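Local structure of galectin-1 (Bufo arenarum, 1A78) at residues A[5-10]-A[129-134]; A[18-23]-A[119-124]; A[40-45]-A[67-72]; A[78-81]-A[85-88]. The protein binds beta-galactosides, here the disaccharide thiodigalactose, as a homodimeric lectin, and may regulate cell apoptosis and differentiation. All coordinates share one frame; numbering follows the deposited sequence.

Interaction 1: A[5-10]-A[129-134]; sequences VAVTNL and KSITTE
Apolar packing between two sheets joins Val7 and Leu10 of strand 6-10 to Ile131 and Thr133 of strand 129-133. The two strands are outermost in different sheets of the subunit, and the contact lies between the sheets. Their axes pass 10.8 Å apart at closest approach and run nearly the same way, 24° from parallel. The space between them is bridged by side chains, with no hydrogen bond.

Val7 and Ile131 point at each other and meet tip to tip, with Val7 CG2 3.9 Å from Ile131 CD1. Ile131 gets there because its CG1 branch is anti to the backbone N (chi1 174°) and its chain continues extended to CD1. The same methyl also meets Leu10, whose CD1 lies 4.1 Å from Ile131 CD1. Leu10 CD1 touches a second partner, Thr133 CG2, also at 4.1 Å. The methyl of Thr133 thus faces the other sheet.

This is the jelly-roll beta-sandwich of galectins, at the edge where the subunits of the dimer meet. Val7 and Ile131 both belong to strands that pair antiparallel with strands of the second subunit, so both sheets run on across the interface. Val7 also packs on Val5 of the second subunit, and Thr133 on Phe128 of that subunit. Within the chain, Lys129 and Ser130 both face Lys21, which makes a classic beta bulge.

Interaction 2: A[18-23]-A[119-124]; sequences VEIKGS and PFLSLE
Ile20 packs against two leucines of the facing strand, Leu121 and Leu123, and meets each with a different branch. Its CD1 reaches tip to tip toward Leu121, where it stands 4.0 Å from Leu121 CD2. Its CG2 takes the other neighbour and lies 4.0 Å from Leu123 CD2. The Ile20 and Leu123 side chains lie alongside each other, pointing opposite ways, so the overlap runs along their flanks. Leu123 CD1 is also near the same methyl, 4.1 Å from Ile20 CG2.

The torsions of Ile20 divide its branches in this way. CG2 is anti to the backbone N, while CG1 lies beside that N (chi1 -85°) and carries CD1 toward Leu121.

The contact spans the two sheets of the galectin beta-sandwich. Strand 16-23 lies between strands 85-92 and 127-133 in one sheet. Strand 118-124 lies between strands 6-12 and 30-35 in the other. Leu121 and Leu123 also pack on Val33.

On the other face of strand 18-23 the character changes. Glu19 and Lys21 form a salt bridge there, with Lys21 NZ 3.2 Å from Glu19 OE2, and Glu19 helps to line a pocket that holds a dithiothreitol molecule. The inward side chains that touch are all buried and apolar. No hydrogen bond crosses between the two segments, so the sheets are held here by dispersion and by exclusion of water.

Interaction 3: A[40-45]-A[67-72]; sequences SNFLLH and DAWGSE. With YIO (1-thio-beta-D-galactopyranose), chain C; GAL (beta-D-galactopyranose), chain B.
His45 packs against Trp69 and reaches a bound galactose unit with its ring. Its CB lies at the edge of the indole, 3.4 Å from Trp69 CZ3. CG is nearly as close, 3.5 Å from Trp69 CH2, and ND1 and CD2 also lie near CH2. The rings make an edge-to-face pair with planes at 65°: the six-membered edge of Trp69 meets a face of His45. At the tip, His45 NE2 gives a weak hydrogen bond to O4 of the thiogalactose, at 2.9 Å and a bent 123°. The other ring nitrogen, ND1, is hydrogen-bonded to Asn34 OD1, which helps to fix the rotation of the ring.

Trp69 turns a face to the sugar, with C5 of the thiogalactose 3.8 Å above the ring plane. This is the CH-pi stacking by which galectins recognise galactose. Phe42 CD2 adds an apolar touch, 3.9 Å from Trp69 CH2. Glu72 grips both sugars through OE2, which accepts hydrogen bonds from O6 of the thiogalactose and O2 of the second galactose. Its OE1 forms a salt bridge to Arg74.

Farther along, Asp67 N donates a hydrogen bond to Ser40 O, at 2.9 Å and 164°. Ser40 OG donates to Asp67 OD2, met from above the carboxylate plane.

Strand 58-65 lies between strands 41-49 and 68-75 in the six-stranded sheet, and its Asn62 is also hydrogen-bonded to the thiogalactose. Leu43 and Leu44 both face Leu35 of strand 30-35 in a classic beta bulge, just before His45.

Interaction 4: A[78-81]-A[85-88]; sequences FPFQ and EVMV
The first torsion of Phe80 (chi1 -43°) sets its CG beside the backbone N, and that of Val86 (chi1 -69°) does the same for its CG1. These settings bring a ring edge and a methyl together. Phe80 CD1 stands 3.5 Å from Val86 CG1, a close contact near the plane of the ring. The two side chains cross at about a right angle. Farther along the same edge, Phe80 CE1 lies a looser 4.4 Å from Val88 CG2. The two valines, two residues apart on strand 85-88, thus both line the edge of one phenyl ring.

The two residues before Phe80 also pack on it. Pro79 CG lies 4.0 Å above one face, offset toward the rim. Phe78 turns a face of its own toward this ring, with Phe80 CD2 3.9 Å above the plane of Phe78.

The contact joins the loop between strands 68-75 and 85-92 to the start of the latter strand. Phe80 also touches Phe46 and Ala48 of strand 41-49, in the other sheet, and makes an edge-to-face pair with Phe31. Its ring is therefore wedged between the two sheets of the beta-sandwich. Val88 meets Ile99 and Phe101 of the neighbouring strand 96-101.

All three residues in the contact are buried and apolar, and no hydrogen bond passes between the segments. The loop is thus tied to strand 85-88 here by the fit of an aromatic edge against methyl groups, with dispersion and the burial of apolar surface as its chemistry.

In the fold
Interactions 1 and 2 are neighbours, with centres about 6 Å apart, and both bridge the two antiparallel sheets of the sandwich. Strands 6-12 and 118-124 adjoin in one sheet, and strands 16-23 and 127-133 in the other. The centre of interaction 4 lies about 13 Å from that of interaction 2, and the two are joined by the pairing of strands 16-23 and 85-92. Interaction 3 belongs to the six-stranded sheet and carries the sugar site, its centre about 20 Å from that of interaction 1. Along the chain, interaction 1 encloses interaction 2, which encloses interactions 3 and 4 in series. Strands near both chain ends therefore pack together at the dimer interface, well away from the galactose site.

Interaction 1: A[5-10]-A[129-134]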
loop_
_atom_site.group_PDB
_atom_site.type_symbol
_atom_site.label_atom_id
_atom_site.label_comp_id
_atom_site.label_asym_id
_atom_site.label_seq_id
_atom_site.Cartn_x
_atom_site.Cartn_y
_atom_site.Cartn_z
ATOM N N VAL A 5 -7.496 1.953 3.701
ATOM C CA VAL A 5 -6.085 2.170 3.446
ATOM C C VAL A 5 -5.781 3.410 2.642
ATOM O O VAL A 5 -6.519 3.735 1.710
ATOM C CB VAL A 5 -5.485 0.930 2.731
ATOM C CG1 VAL A 5 -4.123 1.217 2.143
ATOM C CG2 VAL A 5 -5.373 -0.208 3.724
ATOM N N ALA A 6 -4.702 4.098 3.028
ATOM C CA ALA A 6 -4.208 5.280 2.329
ATOM C C ALA A 6 -2.723 5.051 2.087
ATOM O O ALA A 6 -1.988 4.765 3.036
ATOM C CB ALA A 6 -4.402 6.499 3.154
ATOM N N VAL A 7 -2.288 5.160 0.830
ATOM C CA VAL A 7 -0.900 4.938 0.441
ATOM C C VAL A 7 -0.343 6.264 0.026
ATOM O O VAL A 7 -0.989 6.973 -0.737
ATOM C CB VAL A 7 -0.786 3.978 -0.788
ATOM C CG1 VAL A 7 0.594 4.006 -1.358
ATOM C CG2 VAL A 7 -1.160 2.564 -0.428
ATOM N N THR A 8 0.850 6.604 0.504
ATOM C CA THR A 8 1.470 7.861 0.133
ATOM C C THR A 8 2.795 7.538 -0.503
ATOM O O THR A 8 3.315 6.469 -0.260
ATOM C CB THR A 8 1.661 8.726 1.346
ATOM O OG1 THR A 8 0.504 8.583 2.184
ATOM C CG2 THR A 8 1.791 10.181 0.929
ATOM N N ASN A 9 3.336 8.434 -1.327
ATOM C CA ASN A 9 4.601 8.177 -2.032
ATOM C C ASN A 9 4.443 7.052 -3.070
ATOM O O ASN A 9 5.397 6.338 -3.352
ATOM C CB ASN A 9 5.703 7.736 -1.062
ATOM C CG ASN A 9 6.578 8.862 -0.602
ATOM O OD1 ASN A 9 7.036 9.692 -1.398
ATOM N ND2 ASN A 9 6.864 8.876 0.698
ATOM N N LEU A 10 3.238 6.862 -3.600
ATOM C CA LEU A 10 2.993 5.816 -4.593
ATOM C C LEU A 10 3.844 6.030 -5.850
ATOM O O LEU A 10 4.160 5.080 -6.555
ATOM C CB LEU A 10 1.497 5.783 -4.970
ATOM C CG LEU A 10 0.948 4.752 -5.978
ATOM C CD1 LEU A 10 0.950 3.380 -5.359
ATOM C CD2 LEU A 10 -0.477 5.099 -6.402
ATOM N N LYS A 129 -6.722 -6.022 0.113
ATOM C CA LYS A 129 -6.085 -7.331 0.114
ATOM C C LYS A 129 -4.677 -7.152 -0.443
ATOM O O LYS A 129 -3.726 -7.642 0.130
ATOM C CB LYS A 129 -6.887 -8.366 -0.694
ATOM C CG LYS A 129 -8.217 -8.738 -0.038
ATOM C CD LYS A 129 -8.799 -10.038 -0.587
ATOM C CE LYS A 129 -9.951 -10.541 0.299
ATOM N NZ LYS A 129 -10.413 -11.940 -0.021
ATOM N N SER A 130 -4.554 -6.370 -1.511
ATOM C CA SER A 130 -3.283 -6.107 -2.140
ATOM C C SER A 130 -3.296 -4.902 -3.089
ATOM O O SER A 130 -4.354 -4.436 -3.535
ATOM C CB SER A 130 -2.787 -7.366 -2.861
ATOM O OG SER A 130 -3.565 -7.654 -3.999
ATOM N N ILE A 131 -2.102 -4.379 -3.343
ATOM C CA ILE A 131 -1.867 -3.260 -4.229
ATOM C C ILE A 131 -0.576 -3.609 -4.969
ATOM O O ILE A 131 0.407 -4.001 -4.345
ATOM C CB ILE A 131 -1.682 -1.959 -3.436
ATOM C CG1 ILE A 131 -1.298 -0.816 -4.370
ATOM C CG2 ILE A 131 -0.619 -2.144 -2.348
ATOM C CD1 ILE A 131 -1.515 0.546 -3.747
ATOM N N THR A 132 -0.574 -3.470 -6.290
ATOM C CA THR A 132 0.586 -3.816 -7.084
ATOM C C THR A 132 0.900 -2.758 -8.120
ATOM O O THR A 132 0.005 -2.315 -8.829
ATOM C CB THR A 132 0.321 -5.115 -7.859
ATOM O OG1 THR A 132 -0.230 -6.094 -6.981
ATOM C CG2 THR A 132 1.604 -5.662 -8.461
ATOM N N THR A 133 2.153 -2.334 -8.197
ATOM C CA THR A 133 2.547 -1.363 -9.207
ATOM C C THR A 133 3.364 -2.084 -10.266
ATOM O O THR A 133 4.009 -3.105 -9.997
ATOM C CB THR A 133 3.329 -0.145 -8.654
ATOM O OG1 THR A 133 4.009 -0.486 -7.432
ATOM C CG2 THR A 133 2.385 1.014 -8.442
ATOM N N GLU A 134 3.314 -1.548 -11.471
ATOM C CA GLU A 134 3.985 -2.120 -12.604
ATOM C C GLU A 134 4.169 -0.931 -13.526
ATOM O O GLU A 134 5.312 -0.444 -13.640
ATOM C CB GLU A 134 3.047 -3.147 -13.216
ATOM C CG GLU A 134 3.595 -3.954 -14.341
ATOM C CD GLU A 134 2.623 -5.051 -14.759
ATOM O OE1 GLU A 134 2.385 -5.982 -13.945
ATOM O OE2 GLU A 134 2.090 -4.974 -15.898
ATOM O OXT GLU A 134 3.151 -0.413 -14.029
#

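Interaction 2: A[18-23]-A[119-124]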
loop_
_atom_site.group_PDB
_atom_site.type_symbol
_atom_site.label_atom_id
_atom_site.label_comp_id
_atom_site.label_asym_id
_atom_site.label_seq_id
_atom_site.Cartn_x
_atom_site.Cartn_y
_atom_site.Cartn_z
ATOM N N VAL A 18 -1.368 0.779 -11.425
ATOM C CA VAL A 18 -1.560 0.255 -10.092
ATOM C C VAL A 18 -2.826 -0.595 -10.139
ATOM O O VAL A 18 -3.811 -0.226 -10.764
ATOM C CB VAL A 18 -1.610 1.400 -9.002
ATOM C CG1 VAL A 18 -2.480 2.543 -9.420
ATOM C CG2 VAL A 18 -2.067 0.866 -7.684
ATOM N N GLU A 19 -2.765 -1.777 -9.557
ATOM C CA GLU A 19 -3.891 -2.677 -9.530
ATOM C C GLU A 19 -4.271 -2.874 -8.072
ATOM O O GLU A 19 -3.419 -3.242 -7.260
ATOM C CB GLU A 19 -3.481 -4.026 -10.133
ATOM C CG GLU A 19 -4.471 -5.171 -9.881
ATOM C CD GLU A 19 -3.821 -6.546 -9.986
ATOM O OE1 GLU A 19 -3.669 -7.062 -11.118
ATOM O OE2 GLU A 19 -3.459 -7.110 -8.927
ATOM N N ILE A 20 -5.525 -2.599 -7.730
ATOM C CA ILE A 20 -6.003 -2.775 -6.368
ATOM C C ILE A 20 -6.866 -4.023 -6.335
ATOM O O ILE A 20 -7.514 -4.346 -7.316
ATOM C CB ILE A 20 -6.801 -1.544 -5.858
ATOM C CG1 ILE A 20 -5.848 -0.491 -5.291
ATOM C CG2 ILE A 20 -7.746 -1.938 -4.730
ATOM C CD1 ILE A 20 -4.993 0.169 -6.312
ATOM N N LYS A 21 -6.840 -4.743 -5.220
ATOM C CA LYS A 21 -7.613 -5.964 -5.063
ATOM C C LYS A 21 -8.141 -5.934 -3.640
ATOM O O LYS A 21 -7.401 -5.596 -2.709
ATOM C CB LYS A 21 -6.706 -7.160 -5.259
ATOM C CG LYS A 21 -7.392 -8.367 -5.821
ATOM C CD LYS A 21 -6.358 -9.422 -6.150
ATOM C CE LYS A 21 -5.250 -8.820 -7.025
ATOM N NZ LYS A 21 -4.038 -9.694 -7.147
ATOM N N GLY A 22 -9.429 -6.222 -3.473
ATOM C CA GLY A 22 -10.008 -6.185 -2.150
ATOM C C GLY A 22 -11.352 -6.862 -2.090
ATOM O O GLY A 22 -11.790 -7.475 -3.064
ATOM N N SER A 23 -11.992 -6.779 -0.930
ATOM C CA SER A 23 -13.300 -7.378 -0.735
ATOM C C SER A 23 -14.411 -6.362 -0.489
ATOM O O SER A 23 -14.257 -5.409 0.293
ATOM C CB SER A 23 -13.269 -8.391 0.407
ATOM O OG SER A 23 -12.664 -9.592 -0.018
ATOM N N PRO A 119 1.290 10.923 -6.264
ATOM C CA PRO A 119 1.689 10.612 -4.891
ATOM C C PRO A 119 0.785 9.832 -3.986
ATOM O O PRO A 119 1.283 9.057 -3.170
ATOM C CB PRO A 119 1.882 11.992 -4.262
ATOM C CG PRO A 119 1.904 12.974 -5.417
ATOM C CD PRO A 119 0.971 12.355 -6.402
ATOM N N PHE A 120 -0.530 9.975 -4.156
ATOM C CA PHE A 120 -1.500 9.401 -3.218
ATOM C C PHE A 120 -2.581 8.479 -3.729
ATOM O O PHE A 120 -3.160 8.711 -4.783
ATOM C CB PHE A 120 -2.153 10.611 -2.508
ATOM C CG PHE A 120 -3.205 10.267 -1.485
ATOM C CD1 PHE A 120 -2.847 9.974 -0.173
ATOM C CD2 PHE A 120 -4.555 10.337 -1.809
ATOM C CE1 PHE A 120 -3.808 9.769 0.804
ATOM C CE2 PHE A 120 -5.516 10.135 -0.842
ATOM C CZ PHE A 120 -5.144 9.854 0.476
ATOM N N LEU A 121 -2.966 7.540 -2.877
ATOM C CA LEU A 121 -4.019 6.572 -3.188
ATOM C C LEU A 121 -4.746 6.211 -1.897
ATOM O O LEU A 121 -4.107 6.014 -0.881
ATOM C CB LEU A 121 -3.392 5.293 -3.807
ATOM C CG LEU A 121 -4.031 3.925 -4.159
ATOM C CD1 LEU A 121 -4.812 3.298 -3.014
ATOM C CD2 LEU A 121 -4.867 4.012 -5.395
ATOM N N SER A 122 -6.070 6.127 -1.933
ATOM C CA SER A 122 -6.831 5.712 -0.760
ATOM C C SER A 122 -8.074 4.958 -1.208
ATOM O O SER A 122 -8.545 5.140 -2.341
ATOM C CB SER A 122 -7.237 6.901 0.093
ATOM O OG SER A 122 -7.949 7.853 -0.672
ATOM N N LEU A 123 -8.580 4.098 -0.330
ATOM C CA LEU A 123 -9.768 3.300 -0.589
ATOM C C LEU A 123 -10.813 3.676 0.446
ATOM O O LEU A 123 -10.485 4.081 1.559
ATOM C CB LEU A 123 -9.458 1.800 -0.445
ATOM C CG LEU A 123 -8.310 1.205 -1.273
ATOM C CD1 LEU A 123 -8.147 -0.277 -0.957
ATOM C CD2 LEU A 123 -8.551 1.407 -2.756
ATOM N N GLU A 124 -12.077 3.558 0.086
ATOM C CA GLU A 124 -13.134 3.861 1.028
ATOM C C GLU A 124 -14.170 2.747 0.949
ATOM O O GLU A 124 -14.678 2.445 -0.134
ATOM C CB GLU A 124 -13.823 5.177 0.682
ATOM C CG GLU A 124 -12.948 6.415 0.514
ATOM C CD GLU A 124 -13.768 7.603 -0.020
ATOM O OE1 GLU A 124 -15.023 7.501 -0.039
ATOM O OE2 GLU A 124 -13.175 8.634 -0.433
#

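Interaction 3: A[40-45]-A[67-72]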
loop_
_atom_site.group_PDB
_atom_site.type_symbol
_atom_site.label_atom_id
_atom_site.label_comp_id
_atom_site.label_asym_id
_atom_site.label_seq_id
_atom_site.Cartn_x
_atom_site.Cartn_y
_atom_site.Cartn_z
ATOM N N SER A 40 -7.756 16.090 -0.316
ATOM C CA SER A 40 -8.595 17.162 -0.848
ATOM C C SER A 40 -8.372 17.403 -2.312
ATOM O O SER A 40 -8.918 18.356 -2.848
ATOM C CB SER A 40 -8.302 18.498 -0.158
ATOM O OG SER A 40 -8.501 18.419 1.234
ATOM N N ASN A 41 -7.499 16.620 -2.943
ATOM C CA ASN A 41 -7.200 16.812 -4.358
ATOM C C ASN A 41 -7.077 15.465 -4.996
ATOM O O ASN A 41 -6.115 14.765 -4.731
ATOM C CB ASN A 41 -5.880 17.567 -4.560
ATOM C CG ASN A 41 -5.879 18.954 -3.915
ATOM O OD1 ASN A 41 -6.289 19.950 -4.525
ATOM N ND2 ASN A 41 -5.401 19.024 -2.682
ATOM N N PHE A 42 -8.083 15.085 -5.781
ATOM C CA PHE A 42 -8.112 13.806 -6.485
ATOM C C PHE A 42 -8.031 14.056 -7.975
ATOM O O PHE A 42 -8.667 14.955 -8.490
ATOM C CB PHE A 42 -9.410 13.052 -6.214
ATOM C CG PHE A 42 -9.616 12.672 -4.772
ATOM C CD1 PHE A 42 -8.522 12.475 -3.910
ATOM C CD2 PHE A 42 -10.901 12.458 -4.280
ATOM C CE1 PHE A 42 -8.709 12.065 -2.591
ATOM C CE2 PHE A 42 -11.102 12.045 -2.951
ATOM C CZ PHE A 42 -10.004 11.848 -2.111
ATOM N N LEU A 43 -7.152 13.331 -8.649
ATOM C CA LEU A 43 -7.042 13.429 -10.096
ATOM C C LEU A 43 -8.207 12.552 -10.551
ATOM O O LEU A 43 -8.904 12.893 -11.488
ATOM C CB LEU A 43 -5.713 12.841 -10.571
ATOM C CG LEU A 43 -4.956 13.562 -11.686
ATOM C CD1 LEU A 43 -4.664 15.025 -11.305
ATOM C CD2 LEU A 43 -3.651 12.809 -11.956
ATOM N N LEU A 44 -8.473 11.488 -9.793
ATOM C CA LEU A 44 -9.556 10.573 -10.066
ATOM C C LEU A 44 -10.206 10.029 -8.808
ATOM O O LEU A 44 -9.514 9.489 -7.955
ATOM C CB LEU A 44 -9.072 9.344 -10.876
ATOM C CG LEU A 44 -10.103 8.180 -11.057
ATOM C CD1 LEU A 44 -11.362 8.657 -11.820
ATOM C CD2 LEU A 44 -9.511 7.012 -11.808
ATOM N N HIS A 45 -11.522 10.218 -8.689
ATOM C CA HIS A 45 -12.339 9.644 -7.613
ATOM C C HIS A 45 -13.249 8.664 -8.384
ATOM O O HIS A 45 -14.103 9.083 -9.185
ATOM C CB HIS A 45 -13.194 10.690 -6.883
ATOM C CG HIS A 45 -14.289 10.101 -6.028
ATOM N ND1 HIS A 45 -14.079 9.644 -4.741
ATOM C CD2 HIS A 45 -15.612 9.919 -6.269
ATOM C CE1 HIS A 45 -15.215 9.203 -4.228
ATOM N NE2 HIS A 45 -16.163 9.359 -5.133
ATOM N N ASP A 67 -10.942 20.414 -2.413
ATOM C CA ASP A 67 -12.246 19.992 -1.910
ATOM C C ASP A 67 -13.462 20.314 -2.762
ATOM O O ASP A 67 -14.587 19.962 -2.405
ATOM C CB ASP A 67 -12.456 20.473 -0.479
ATOM C CG ASP A 67 -11.677 19.657 0.510
ATOM O OD1 ASP A 67 -11.795 18.405 0.453
ATOM O OD2 ASP A 67 -10.935 20.271 1.322
ATOM N N ALA A 68 -13.229 20.944 -3.902
ATOM C CA ALA A 68 -14.308 21.274 -4.812
ATOM C C ALA A 68 -14.375 20.219 -5.918
ATOM O O ALA A 68 -13.440 20.083 -6.717
ATOM C CB ALA A 68 -14.082 22.654 -5.415
ATOM N N TRP A 69 -15.458 19.447 -5.928
ATOM C CA TRP A 69 -15.662 18.433 -6.942
ATOM C C TRP A 69 -15.812 19.061 -8.328
ATOM O O TRP A 69 -16.226 20.210 -8.450
ATOM C CB TRP A 69 -16.880 17.625 -6.609
ATOM C CG TRP A 69 -16.706 16.771 -5.433
ATOM C CD1 TRP A 69 -17.279 16.944 -4.214
ATOM C CD2 TRP A 69 -15.962 15.557 -5.358
ATOM N NE1 TRP A 69 -16.955 15.912 -3.382
ATOM C CE2 TRP A 69 -16.141 15.040 -4.054
ATOM C CE3 TRP A 69 -15.163 14.847 -6.263
ATOM C CZ2 TRP A 69 -15.549 13.847 -3.622
ATOM C CZ3 TRP A 69 -14.571 13.654 -5.835
ATOM C CH2 TRP A 69 -14.772 13.170 -4.520
ATOM N N GLY A 70 -15.390 18.336 -9.361
ATOM C CA GLY A 70 -15.488 18.833 -10.739
ATOM C C GLY A 70 -16.680 18.214 -11.465
ATOM O O GLY A 70 -17.642 17.798 -10.824
ATOM N N SER A 71 -16.610 18.082 -12.777
ATOM C CA SER A 71 -17.740 17.498 -13.509
ATOM C C SER A 71 -17.771 15.992 -13.448
ATOM O O SER A 71 -16.839 15.336 -13.903
ATOM C CB SER A 71 -17.709 17.910 -14.979
ATOM O OG SER A 71 -17.409 19.287 -15.100
ATOM N N GLU A 72 -18.864 15.439 -12.952
ATOM C CA GLU A 72 -18.982 13.995 -12.855
ATOM C C GLU A 72 -19.065 13.392 -14.251
ATOM O O GLU A 72 -19.497 14.054 -15.202
ATOM C CB GLU A 72 -20.236 13.585 -12.074
ATOM C CG GLU A 72 -20.296 14.043 -10.619
ATOM C CD GLU A 72 -21.375 13.314 -9.821
ATOM O OE1 GLU A 72 -22.284 12.752 -10.443
ATOM O OE2 GLU A 72 -21.319 13.269 -8.578
HETATM C C1 YIO C . -20.867 13.344 -4.270
HETATM C C2 YIO C . -20.359 12.335 -3.271
HETATM C C3 YIO C . -18.843 12.322 -3.270
HETATM C C4 YIO C . -18.378 11.952 -4.652
HETATM C C5 YIO C . -18.953 12.947 -5.660
HETATM C C6 YIO C . -18.632 12.574 -7.084
HETATM O O2 YIO C . -20.830 12.666 -1.985
HETATM O O3 YIO C . -18.384 11.350 -2.349
HETATM O O4 YIO C . -18.802 10.632 -4.947
HETATM O O5 YIO C . -20.388 13.025 -5.573
HETATM O O6 YIO C . -18.815 13.702 -7.926
HETATM S S1 YIO C . -22.650 13.034 -4.368
HETATM C C1 GAL B . -23.068 14.290 -5.625
HETATM C C2 GAL B . -23.978 13.666 -6.698
HETATM C C3 GAL B . -24.256 14.673 -7.819
HETATM C C4 GAL B . -24.821 15.972 -7.228
HETATM C C5 GAL B . -23.848 16.504 -6.197
HETATM C C6 GAL B . -24.404 17.757 -5.565
HETATM O O2 GAL B . -23.382 12.505 -7.250
HETATM O O3 GAL B . -25.182 14.113 -8.737
HETATM O O4 GAL B . -26.066 15.722 -6.584
HETATM O O5 GAL B . -23.667 15.514 -5.142
HETATM O O6 GAL B . -23.698 18.084 -4.389
#

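Interaction 4: A[78-81]-A[85-88]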
loop_
_atom_site.group_PDB
_atom_site.type_symbol
_atom_site.label_atom_id
_atom_site.label_comp_id
_atom_site.label_asym_id
_atom_site.label_seq_id
_atom_site.Cartn_x
_atom_site.Cartn_y
_atom_site.Cartn_z
ATOM N N PHE A 78 -21.159 -2.098 -14.768
ATOM C CA PHE A 78 -21.014 -2.335 -13.332
ATOM C C PHE A 78 -20.705 -3.806 -13.068
ATOM O O PHE A 78 -21.593 -4.603 -12.758
ATOM C CB PHE A 78 -22.320 -1.938 -12.633
ATOM C CG PHE A 78 -22.217 -1.811 -11.151
ATOM C CD1 PHE A 78 -21.849 -0.604 -10.571
ATOM C CD2 PHE A 78 -22.570 -2.855 -10.332
ATOM C CE1 PHE A 78 -21.847 -0.458 -9.202
ATOM C CE2 PHE A 78 -22.570 -2.707 -8.963
ATOM C CZ PHE A 78 -22.211 -1.507 -8.400
ATOM N N PRO A 79 -19.427 -4.181 -13.160
ATOM C CA PRO A 79 -19.047 -5.574 -12.927
ATOM C C PRO A 79 -18.757 -5.917 -11.466
ATOM O O PRO A 79 -17.814 -6.661 -11.194
ATOM C CB PRO A 79 -17.804 -5.711 -13.786
ATOM C CG PRO A 79 -17.147 -4.378 -13.596
ATOM C CD PRO A 79 -18.294 -3.396 -13.681
ATOM N N PHE A 80 -19.584 -5.439 -10.535
ATOM C CA PHE A 80 -19.340 -5.710 -9.117
ATOM C C PHE A 80 -20.504 -6.355 -8.366
ATOM O O PHE A 80 -21.667 -6.048 -8.624
ATOM C CB PHE A 80 -18.943 -4.423 -8.384
ATOM C CG PHE A 80 -17.965 -3.569 -9.133
ATOM C CD1 PHE A 80 -16.607 -3.816 -9.057
ATOM C CD2 PHE A 80 -18.407 -2.496 -9.886
ATOM C CE1 PHE A 80 -15.697 -3.003 -9.716
ATOM C CE2 PHE A 80 -17.516 -1.677 -10.547
ATOM C CZ PHE A 80 -16.152 -1.928 -10.463
ATOM N N GLN A 81 -20.174 -7.228 -7.417
ATOM C CA GLN A 81 -21.158 -7.920 -6.586
ATOM C C GLN A 81 -20.835 -7.640 -5.131
ATOM O O GLN A 81 -19.661 -7.575 -4.746
ATOM C CB GLN A 81 -21.081 -9.434 -6.774
ATOM C CG GLN A 81 -21.532 -9.927 -8.112
ATOM C CD GLN A 81 -21.275 -11.400 -8.283
ATOM O OE1 GLN A 81 -20.337 -11.794 -8.976
ATOM N NE2 GLN A 81 -22.109 -12.231 -7.654
ATOM N N GLU A 85 -15.140 -10.274 -4.043
ATOM C CA GLU A 85 -13.832 -9.663 -4.262
ATOM C C GLU A 85 -13.748 -8.855 -5.550
ATOM O O GLU A 85 -14.302 -9.252 -6.572
ATOM C CB GLU A 85 -12.759 -10.741 -4.330
ATOM C CG GLU A 85 -12.366 -11.335 -2.997
ATOM C CD GLU A 85 -10.967 -11.946 -3.034
ATOM O OE1 GLU A 85 -9.983 -11.164 -3.150
ATOM O OE2 GLU A 85 -10.859 -13.197 -2.934
ATOM N N VAL A 86 -13.021 -7.745 -5.529
ATOM C CA VAL A 86 -12.862 -6.948 -6.730
ATOM C C VAL A 86 -11.405 -6.694 -7.034
ATOM O O VAL A 86 -10.559 -6.740 -6.136
ATOM C CB VAL A 86 -13.558 -5.588 -6.618
ATOM C CG1 VAL A 86 -15.033 -5.784 -6.618
ATOM C CG2 VAL A 86 -13.124 -4.858 -5.363
ATOM N N MET A 87 -11.126 -6.378 -8.292
ATOM C CA MET A 87 -9.778 -6.063 -8.730
ATOM C C MET A 87 -9.881 -5.043 -9.865
ATOM O O MET A 87 -10.516 -5.311 -10.886
ATOM C CB MET A 87 -9.076 -7.330 -9.175
ATOM C CG MET A 87 -7.742 -7.115 -9.803
ATOM S SD MET A 87 -7.054 -8.699 -10.348
ATOM C CE MET A 87 -8.442 -9.855 -10.092
ATOM N N VAL A 88 -9.323 -3.852 -9.656
ATOM C CA VAL A 88 -9.364 -2.771 -10.642
ATOM C C VAL A 88 -7.927 -2.312 -10.913
ATOM O O VAL A 88 -7.094 -2.325 -10.005
ATOM C CB VAL A 88 -10.197 -1.516 -10.110
ATOM C CG1 VAL A 88 -10.535 -0.558 -11.260
ATOM C CG2 VAL A 88 -11.475 -1.953 -9.404
#